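Local coordinates for protein thin, isoform D (Drosophila melanogaster, PDB 6XG7) that probably acts as a ubiquitin-protein ligase with a zinc-binding RING finger, the piece here being its NHL-repeat beta-propeller, a likely protein-binding domain, at residues L150-Y154 against V165-D169; K138-G144 against V155-N160; P48-V53 against I294-D298. The contacts are given in a common frame with arbitrary orientation. Where two conformers were deposited one is given. Residues are numbered along the deposited sequence.

Contact 1: residues L150-Y154 against V165-D169; sequences LGFIY and VFQSD
In one blade of the NHL beta-propeller, residues 150-154 and 165-169 form the open end of an antiparallel hairpin made by the second and third strands, 153-157 and 162-166. The touching parts run 149° apart and bury 380 Å² in all. Before the strand, D148 OD1 accepts hydrogen bonds from L150 N and F152 N. G151 takes phi/psi 93/3, a conformation that calls for glycine, because a CB would jam against the preceding carbonyl; its O lies 3.4 Å from S168 CB. F152 turns to extended angles (-62/147). Its CA sits 4.7 Å from Q167 CA and approaches F166 O at 3.3 Å in a CA-H...O contact, while its m-rotamer ring lies along Q167, F152 CE1 being 4.1 Å from Q167 CG. I153 and F166 then make the hydrogen-bonded pair (CA-CA 5.0 Å): I153 N donates to F166 O at 2.8 Å, and F166 N donates to I153 O at 2.9 Å. Their side chains share one face of the sheet, with I153 CB 4.3 Å from F166 CB, and F129 of the adjacent blade packs against both. Y154 faces V165 in the following non-hydrogen-bonded pair (CA-CA 4.6 Å), with side chains on the opposite face, where Y154 also touches I192 and V194 of the next blade. Y154 has chi1 m and chi2 72°, and its OH is hydrogen-bonded to D148 OD2. V165, chi1 t, brings CG2 to 3.7 Å from Y154 CD2, and V165 CG1 makes a CH-pi contact 4.1 Å from the Y154 ring centroid, 20° off the ring normal.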
loop_
_atom_site.group_PDB
_atom_site.type_symbol
_atom_site.label_atom_id
_atom_site.label_comp_id
_atom_site.label_asym_id
_atom_site.label_seq_id
_atom_site.Cartn_x
_atom_site.Cartn_y
_atom_site.Cartn_z
ATOM N N LEU A 150 -16.739 0.770 6.089
ATOM C CA LEU A 150 -17.978 1.033 5.371
ATOM C C LEU A 150 -17.821 0.892 3.867
ATOM O O LEU A 150 -18.809 1.016 3.138
ATOM C CB LEU A 150 -18.490 2.431 5.727
ATOM C CG LEU A 150 -18.825 2.580 7.214
ATOM C CD1 LEU A 150 -19.318 3.981 7.514
ATOM C CD2 LEU A 150 -19.851 1.543 7.631
ATOM N N GLY A 151 -16.612 0.640 3.389
ATOM C CA GLY A 151 -16.387 0.483 1.973
ATOM C C GLY A 151 -15.974 1.736 1.232
ATOM O O GLY A 151 -15.817 1.688 0.007
ATOM N N PHE A 152 -15.796 2.858 1.912
ATOM C CA PHE A 152 -15.242 4.015 1.225
ATOM C C PHE A 152 -13.832 3.700 0.729
ATOM O O PHE A 152 -13.064 2.970 1.377
ATOM C CB PHE A 152 -15.215 5.236 2.136
ATOM C CG PHE A 152 -16.586 5.786 2.462
ATOM C CD1 PHE A 152 -17.232 6.681 1.616
ATOM C CD2 PHE A 152 -17.228 5.412 3.635
ATOM C CE1 PHE A 152 -18.501 7.185 1.938
ATOM C CE2 PHE A 152 -18.477 5.911 3.955
ATOM C CZ PHE A 152 -19.111 6.796 3.104
ATOM N N ILE A 153 -13.493 4.292 -0.413
ATOM C CA ILE A 153 -12.209 4.118 -1.084
ATOM C C ILE A 153 -11.383 5.392 -0.917
ATOM O O ILE A 153 -11.856 6.498 -1.204
ATOM C CB ILE A 153 -12.416 3.786 -2.575
ATOM C CG1 ILE A 153 -13.178 2.480 -2.741
ATOM C CG2 ILE A 153 -11.085 3.719 -3.298
ATOM C CD1 ILE A 153 -13.649 2.225 -4.167
ATOM N N TYR A 154 -10.140 5.236 -0.476
ATOM C CA TYR A 154 -9.222 6.344 -0.254
ATOM C C TYR A 154 -8.029 6.153 -1.177
ATOM O O TYR A 154 -7.394 5.091 -1.151
ATOM C CB TYR A 154 -8.731 6.368 1.203
ATOM C CG TYR A 154 -9.813 6.506 2.255
ATOM C CD1 TYR A 154 -10.672 5.451 2.542
ATOM C CD2 TYR A 154 -9.981 7.690 2.954
ATOM C CE1 TYR A 154 -11.665 5.563 3.482
ATOM C CE2 TYR A 154 -10.985 7.820 3.898
ATOM C CZ TYR A 154 -11.814 6.748 4.162
ATOM O OH TYR A 154 -12.805 6.896 5.115
ATOM N N VAL A 165 -11.386 10.706 -1.678
ATOM C CA VAL A 165 -12.256 9.749 -1.007
ATOM C C VAL A 165 -13.509 9.559 -1.853
ATOM O O VAL A 165 -14.109 10.535 -2.325
ATOM C CB VAL A 165 -12.632 10.207 0.420
ATOM C CG1 VAL A 165 -13.403 9.115 1.138
ATOM C CG2 VAL A 165 -11.378 10.605 1.203
ATOM N N PHE A 166 -13.915 8.296 -2.014
ATOM C CA PHE A 166 -15.016 7.899 -2.875
ATOM C C PHE A 166 -15.900 6.900 -2.148
ATOM O O PHE A 166 -15.439 6.143 -1.288
ATOM C CB PHE A 166 -14.498 7.218 -4.162
ATOM C CG PHE A 166 -13.556 8.066 -4.933
ATOM C CD1 PHE A 166 -12.204 8.085 -4.630
ATOM C CD2 PHE A 166 -14.020 8.908 -5.936
ATOM C CE1 PHE A 166 -11.343 8.912 -5.327
ATOM C CE2 PHE A 166 -13.149 9.718 -6.618
ATOM C CZ PHE A 166 -11.821 9.722 -6.307
ATOM N N GLN A 167 -17.170 6.873 -2.530
ATOM C CA GLN A 167 -17.997 5.730 -2.190
ATOM C C GLN A 167 -17.498 4.498 -2.941
ATOM O O GLN A 167 -16.697 4.585 -3.881
ATOM C CB GLN A 167 -19.454 5.988 -2.581
ATOM C CG GLN A 167 -20.092 7.136 -1.842
ATOM C CD GLN A 167 -21.543 7.299 -2.204
ATOM O OE1 GLN A 167 -22.275 6.320 -2.294
ATOM N NE2 GLN A 167 -21.973 8.535 -2.421
ATOM N N SER A 168 -17.995 3.330 -2.541
ATOM C CA SER A 168 -17.520 2.100 -3.159
ATOM C C SER A 168 -17.867 2.021 -4.645
ATOM O O SER A 168 -17.241 1.236 -5.361
ATOM C CB SER A 168 -18.058 0.883 -2.410
ATOM O OG SER A 168 -19.457 0.770 -2.591
ATOM N N ASP A 169 -18.835 2.815 -5.121
ATOM C CA ASP A 169 -19.203 2.872 -6.538
ATOM C C ASP A 169 -18.451 3.947 -7.309
ATOM O O ASP A 169 -18.719 4.143 -8.500
ATOM C CB ASP A 169 -20.729 3.055 -6.729
ATOM C CG ASP A 169 -21.231 4.469 -6.445
ATOM O OD1 ASP A 169 -20.509 5.275 -5.829
ATOM O OD2 ASP A 169 -22.393 4.753 -6.839
#

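Contact 2: residues K138-G144 against V155-N160; sequences KFNYPWG and VCDKEN
This is an antiparallel strand pairing, extended by hydrogen bonds between loop 138-141 and the 3-10 turn 158-160, that joins the innermost and second strands of an NHL propeller blade. The axes of 142-144 and 155-157 approach to 4.8 Å with their directions 131° apart, and 591 Å² is buried. P142 and D157 form a non-hydrogen-bonded pair (CA-CA 4.4 Å). Next, W143 and G144 together oppose C156, a beta bulge permitted by the W143 backbone (-123/-94): W143 N donates to C156 O at 2.9 Å, and C156 N to G144 O at 2.9 Å. In the other direction, K158 N reaches Y141 O at 3.2 Å, and E159 N reaches N140 O at 2.9 Å. D157, chi1 t, accepts N140 N on OD1 (2.8 Å) and N160 ND2 on OD2 (2.9 Å); OD2 also bridges to R162. N140 ND2 donates to N160 OD1 at 3.0 Å, and N140 OD1 is in turn hydrogen-bonded to Q132. On the apolar side, V155 CG1 lies 3.6 Å from F139 CE1 and 3.8 Å from P142 CB, next to I116 of the adjacent blade. K158, t,t then p,p, curls so that K158 NZ makes a salt bridge with E159 OE2 at 2.9 Å. K158 CE lies 3.7 Å from W143 CE3, and W143 meets the H190 and Y191 rings of the next blade edge-to-face. The chemistry implies that the buried D157 carboxylate, answered by the N140 backbone amide, the side-chain amides of N160 and Q164, and R162, ties the entry loop to the turn.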
loop_
_atom_site.group_PDB
_atom_site.type_symbol
_atom_site.label_atom_id
_atom_site.label_comp_id
_atom_site.label_asym_id
_atom_site.label_seq_id
_atom_site.Cartn_x
_atom_site.Cartn_y
_atom_site.Cartn_z
ATOM N N LYS A 138 -10.746 13.172 -10.737
ATOM C CA LYS A 138 -9.701 12.918 -11.710
ATOM C C LYS A 138 -8.367 12.825 -10.986
ATOM O O LYS A 138 -8.198 13.378 -9.895
ATOM C CB LYS A 138 -9.684 14.019 -12.759
ATOM C CG LYS A 138 -10.932 14.010 -13.647
ATOM C CD LYS A 138 -10.774 14.889 -14.850
ATOM C CE LYS A 138 -12.049 14.877 -15.674
ATOM N NZ LYS A 138 -11.893 15.723 -16.879
ATOM N N PHE A 139 -7.425 12.111 -11.596
ATOM C CA PHE A 139 -6.161 11.777 -10.963
ATOM C C PHE A 139 -4.973 12.161 -11.835
ATOM O O PHE A 139 -5.039 12.193 -13.069
ATOM C CB PHE A 139 -6.034 10.271 -10.705
ATOM C CG PHE A 139 -7.169 9.675 -9.922
ATOM C CD1 PHE A 139 -7.235 9.857 -8.563
ATOM C CD2 PHE A 139 -8.148 8.929 -10.531
ATOM C CE1 PHE A 139 -8.267 9.304 -7.812
ATOM C CE2 PHE A 139 -9.177 8.373 -9.797
ATOM C CZ PHE A 139 -9.232 8.573 -8.421
ATOM N N ASN A 140 -3.848 12.369 -11.170
ATOM C CA ASN A 140 -2.546 12.364 -11.835
ATOM C C ASN A 140 -1.700 11.338 -11.096
ATOM O O ASN A 140 -1.040 11.656 -10.105
ATOM C CB ASN A 140 -1.888 13.739 -11.856
ATOM C CG ASN A 140 -2.374 14.600 -12.999
ATOM O OD1 ASN A 140 -2.305 14.207 -14.158
ATOM N ND2 ASN A 140 -2.842 15.797 -12.675
ATOM N N TYR A 141 -1.738 10.109 -11.598
ATOM C CA TYR A 141 -0.977 8.962 -11.116
ATOM C C TYR A 141 -1.517 8.493 -9.771
ATOM O O TYR A 141 -0.864 8.656 -8.730
ATOM C CB TYR A 141 0.529 9.238 -11.035
ATOM C CG TYR A 141 1.068 9.776 -12.328
ATOM C CD1 TYR A 141 1.370 8.943 -13.414
ATOM C CD2 TYR A 141 1.262 11.133 -12.490
ATOM C CE1 TYR A 141 1.847 9.459 -14.614
ATOM C CE2 TYR A 141 1.718 11.659 -13.680
ATOM C CZ TYR A 141 2.016 10.829 -14.729
ATOM O OH TYR A 141 2.474 11.397 -15.888
ATOM N N PRO A 142 -2.705 7.899 -9.749
ATOM C CA PRO A 142 -3.168 7.275 -8.507
ATOM C C PRO A 142 -2.231 6.140 -8.142
ATOM O O PRO A 142 -1.817 5.353 -8.995
ATOM C CB PRO A 142 -4.563 6.764 -8.870
ATOM C CG PRO A 142 -4.475 6.454 -10.327
ATOM C CD PRO A 142 -3.539 7.504 -10.902
ATOM N N TRP A 143 -1.888 6.068 -6.862
ATOM C CA TRP A 143 -0.855 5.151 -6.406
ATOM C C TRP A 143 -1.430 4.227 -5.334
ATOM O O TRP A 143 -2.035 3.204 -5.660
ATOM C CB TRP A 143 0.398 5.913 -5.961
ATOM C CG TRP A 143 1.637 5.046 -5.997
ATOM C CD1 TRP A 143 1.965 4.042 -5.127
ATOM C CD2 TRP A 143 2.685 5.081 -6.970
ATOM N NE1 TRP A 143 3.146 3.458 -5.496
ATOM C CE2 TRP A 143 3.611 4.072 -6.618
ATOM C CE3 TRP A 143 2.933 5.857 -8.099
ATOM C CZ2 TRP A 143 4.768 3.822 -7.351
ATOM C CZ3 TRP A 143 4.099 5.611 -8.829
ATOM C CH2 TRP A 143 5.000 4.612 -8.441
ATOM N N GLY A 144 -1.296 4.567 -4.057
ATOM C CA GLY A 144 -1.888 3.744 -3.025
ATOM C C GLY A 144 -3.402 3.869 -2.995
ATOM O O GLY A 144 -3.981 4.917 -3.310
ATOM N N VAL A 155 -7.722 7.176 -1.975
ATOM C CA VAL A 155 -6.729 7.100 -3.038
ATOM C C VAL A 155 -5.654 8.157 -2.820
ATOM O O VAL A 155 -5.961 9.340 -2.644
ATOM C CB VAL A 155 -7.366 7.341 -4.420
ATOM C CG1 VAL A 155 -6.295 7.269 -5.528
ATOM C CG2 VAL A 155 -8.471 6.368 -4.678
ATOM N N CYS A 156 -4.440 7.700 -2.818
ATOM C CA CYS A 156 -3.267 8.655 -2.947
ATOM C C CYS A 156 -3.011 9.127 -4.411
ATOM O O CYS A 156 -2.661 8.355 -5.317
ATOM C CB CYS A 156 -1.974 7.987 -2.502
ATOM S SG CYS A 156 -1.810 7.839 -0.753
ATOM N N ASP A 157 -3.396 10.360 -4.649
ATOM C CA ASP A 157 -3.393 10.936 -5.996
ATOM C C ASP A 157 -2.067 11.677 -6.097
ATOM O O ASP A 157 -1.968 12.867 -5.791
ATOM C CB ASP A 157 -4.603 11.860 -6.096
ATOM C CG ASP A 157 -4.770 12.478 -7.451
ATOM O OD1 ASP A 157 -3.977 12.157 -8.358
ATOM O OD2 ASP A 157 -5.714 13.288 -7.590
ATOM N N LYS A 158 -1.032 10.940 -6.506
ATOM C CA LYS A 158 0.342 11.297 -6.160
ATOM C C LYS A 158 0.726 12.672 -6.689
ATOM O O LYS A 158 1.210 13.522 -5.932
ATOM C CB LYS A 158 1.299 10.227 -6.687
ATOM C CG LYS A 158 2.744 10.519 -6.351
ATOM C CD LYS A 158 3.657 9.391 -6.769
ATOM C CE LYS A 158 3.963 9.389 -8.259
ATOM N NZ LYS A 158 4.987 10.406 -8.668
ATOM N N GLU A 159 0.568 12.900 -7.991
ATOM C CA GLU A 159 1.035 14.163 -8.560
ATOM C C GLU A 159 0.057 15.308 -8.344
ATOM O O GLU A 159 0.383 16.445 -8.687
ATOM C CB GLU A 159 1.424 13.995 -10.031
ATOM C CG GLU A 159 2.749 13.281 -10.202
ATOM C CD GLU A 159 3.860 13.940 -9.421
ATOM O OE1 GLU A 159 4.069 15.158 -9.606
ATOM O OE2 GLU A 159 4.473 13.236 -8.583
ATOM N N ASN A 160 -1.114 15.051 -7.768
ATOM C CA ASN A 160 -1.970 16.129 -7.293
ATOM C C ASN A 160 -1.794 16.391 -5.800
ATOM O O ASN A 160 -2.514 17.216 -5.235
ATOM C CB ASN A 160 -3.436 15.842 -7.621
ATOM C CG ASN A 160 -3.732 15.926 -9.105
ATOM O OD1 ASN A 160 -3.076 16.651 -9.855
ATOM N ND2 ASN A 160 -4.725 15.168 -9.539
#

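Contact 3: residues P48-V53 against I294-D298; sequences PRGLAV and ILVCD
Along strand 294-298, the second strand of its blade, alternate side chains face segment 48-53 in the neighbouring blade. The strand 294-298 and 51-53 axes run 160° apart and come no closer than 7.8 Å, too far for strand pairing, and no hydrogen bond crosses; 338 Å² is buried through side chains. L295 (chi1 m, chi2 p) points toward the other segment. Its CD2 meets V53 CG2 at 3.6 Å, and its CB lies 3.5 Å from L51 CD2. L51, with chi1 t and chi2 p, drives that same CD2 against the strand backbone, 3.4 Å from L295 O and 3.5 Å from V296 N. V296 turns away, its side chain packing on F280 and L283 of its own blade and I257 of the preceding one, so the strand shows a hydrophobic face to each neighbour. C297 points back toward segment 48-53. It is modelled in two conformers; in the one given, with chi1 t, SG lies 3.5 Å from P48 CG and 3.0 Å from P48 O, a tight approach to a carbonyl that has no hydrogen-bond partner in the model. C297 CB is 3.4 Å from R49 O, and the nearest backbone pair is R49 CA with C297 CA at 6.3 Å. R49 has its CA-to-CB bond directed away, and its NH1 forms a salt bridge with E284. D298, pointing away likewise, has OD2 bound to R303 and N301. This is the apolar blade-to-blade packing of a six-bladed beta-propeller, here between first and last repeats; strand 33-36, pairing with 303-306, closes the ring.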
loop_
_atom_site.group_PDB
_atom_site.type_symbol
_atom_site.label_atom_id
_atom_site.label_comp_id
_atom_site.label_asym_id
_atom_site.label_seq_id
_atom_site.Cartn_x
_atom_site.Cartn_y
_atom_site.Cartn_z
ATOM N N PRO A 48 7.047 -5.646 -8.748
ATOM C CA PRO A 48 5.803 -5.554 -7.974
ATOM C C PRO A 48 5.787 -4.318 -7.086
ATOM O O PRO A 48 6.827 -3.831 -6.639
ATOM C CB PRO A 48 5.838 -6.831 -7.126
ATOM C CG PRO A 48 7.297 -7.107 -6.933
ATOM C CD PRO A 48 7.977 -6.649 -8.196
ATOM N N ARG A 49 4.578 -3.824 -6.822
ATOM C CA ARG A 49 4.416 -2.581 -6.076
ATOM C C ARG A 49 3.481 -2.771 -4.894
ATOM O O ARG A 49 3.935 -3.122 -3.798
ATOM C CB ARG A 49 4.018 -1.442 -7.018
ATOM C CG ARG A 49 5.131 -1.139 -8.022
ATOM C CD ARG A 49 4.963 0.206 -8.671
ATOM N NE ARG A 49 5.855 0.398 -9.815
ATOM C CZ ARG A 49 6.988 1.103 -9.807
ATOM N NH1 ARG A 49 7.425 1.703 -8.699
ATOM N NH2 ARG A 49 7.696 1.200 -10.930
ATOM N N GLY A 50 2.184 -2.545 -5.094
ATOM C CA GLY A 50 1.243 -2.676 -4.007
ATOM C C GLY A 50 1.060 -4.111 -3.553
ATOM O O GLY A 50 1.245 -5.070 -4.298
ATOM N N LEU A 51 0.677 -4.239 -2.293
ATOM C CA LEU A 51 0.411 -5.511 -1.653
ATOM C C LEU A 51 -0.815 -5.364 -0.766
ATOM O O LEU A 51 -1.026 -4.322 -0.152
ATOM C CB LEU A 51 1.627 -5.814 -0.765
ATOM C CG LEU A 51 1.911 -7.161 -0.165
ATOM C CD1 LEU A 51 1.870 -8.229 -1.235
ATOM C CD2 LEU A 51 3.283 -7.076 0.497
ATOM N N ALA A 52 -1.598 -6.428 -0.661
ATOM C CA ALA A 52 -2.743 -6.407 0.227
ATOM C C ALA A 52 -2.958 -7.800 0.778
ATOM O O ALA A 52 -2.507 -8.780 0.193
ATOM C CB ALA A 52 -4.007 -5.953 -0.506
ATOM N N VAL A 53 -3.689 -7.883 1.889
ATOM C CA VAL A 53 -4.166 -9.157 2.416
ATOM C C VAL A 53 -5.659 -9.264 2.138
ATOM O O VAL A 53 -6.420 -8.321 2.393
ATOM C CB VAL A 53 -3.835 -9.329 3.909
ATOM C CG1 VAL A 53 -4.474 -10.593 4.473
ATOM C CG2 VAL A 53 -2.341 -9.427 4.071
ATOM N N ILE A 294 3.974 -9.990 8.651
ATOM C CA ILE A 294 4.174 -8.766 7.889
ATOM C C ILE A 294 4.636 -9.164 6.494
ATOM O O ILE A 294 5.594 -9.934 6.348
ATOM C CB ILE A 294 5.228 -7.874 8.564
ATOM C CG1 ILE A 294 4.806 -7.500 9.978
ATOM C CG2 ILE A 294 5.475 -6.613 7.733
ATOM C CD1 ILE A 294 5.945 -6.892 10.780
ATOM N N LEU A 295 3.963 -8.639 5.474
ATOM C CA LEU A 295 4.273 -8.902 4.075
ATOM C C LEU A 295 4.891 -7.642 3.491
ATOM O O LEU A 295 4.362 -6.548 3.691
ATOM C CB LEU A 295 3.004 -9.200 3.263
ATOM C CG LEU A 295 1.959 -10.220 3.638
ATOM C CD1 LEU A 295 1.414 -9.972 4.980
ATOM C CD2 LEU A 295 0.861 -10.140 2.593
ATOM N N VAL A 296 5.948 -7.809 2.707
ATOM C CA VAL A 296 6.749 -6.700 2.193
ATOM C C VAL A 296 7.038 -6.941 0.711
ATOM O O VAL A 296 7.517 -8.016 0.342
ATOM C CB VAL A 296 8.063 -6.631 3.015
ATOM C CG1 VAL A 296 8.953 -5.516 2.574
ATOM C CG2 VAL A 296 7.770 -6.516 4.538
ATOM N N CYS A 297 6.729 -5.982 -0.105
ATOM C CA CYS A 297 7.131 -6.056 -1.527
ATOM C C CYS A 297 8.513 -5.350 -1.793
ATOM O O CYS A 297 8.865 -4.155 -1.411
ATOM C CB CYS A 297 6.110 -5.270 -2.299
ATOM S SG CYS A 297 6.616 -5.336 -4.006
ATOM N N ASP A 298 9.480 -6.170 -2.223
ATOM C CA ASP A 298 10.868 -5.761 -2.471
ATOM C C ASP A 298 10.992 -5.654 -3.991
ATOM O O ASP A 298 11.361 -6.606 -4.668
ATOM C CB ASP A 298 11.797 -6.860 -1.834
ATOM C CG ASP A 298 13.276 -6.509 -1.863
ATOM O OD1 ASP A 298 13.633 -5.355 -2.135
ATOM O OD2 ASP A 298 14.073 -7.435 -1.596
#

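In the fold
Contact 3 is buried near the middle of the chain, whereas contacts 1 and 2 are partly buried further out: their centres lie 7, 16 and 13 Å from the chain centre. Contacts 1 and 2 share strand 153-157 within one blade; contact 3 joins two blades. Backbone hydrogen bonds dominate contacts 1 and 2, with contact 2 adding a carboxylate and amide network; contact 3 is side-chain packing alone. F166 CZ touches F139 CZ at 3.5 Å, linking contacts 1 and 2, and W143 CZ2 lies 3.7 Å from R49 NH1, linking 2 and 3. The repeat is visible: D157 with N160 and R162 has its counterpart in D298 with N301 and R303.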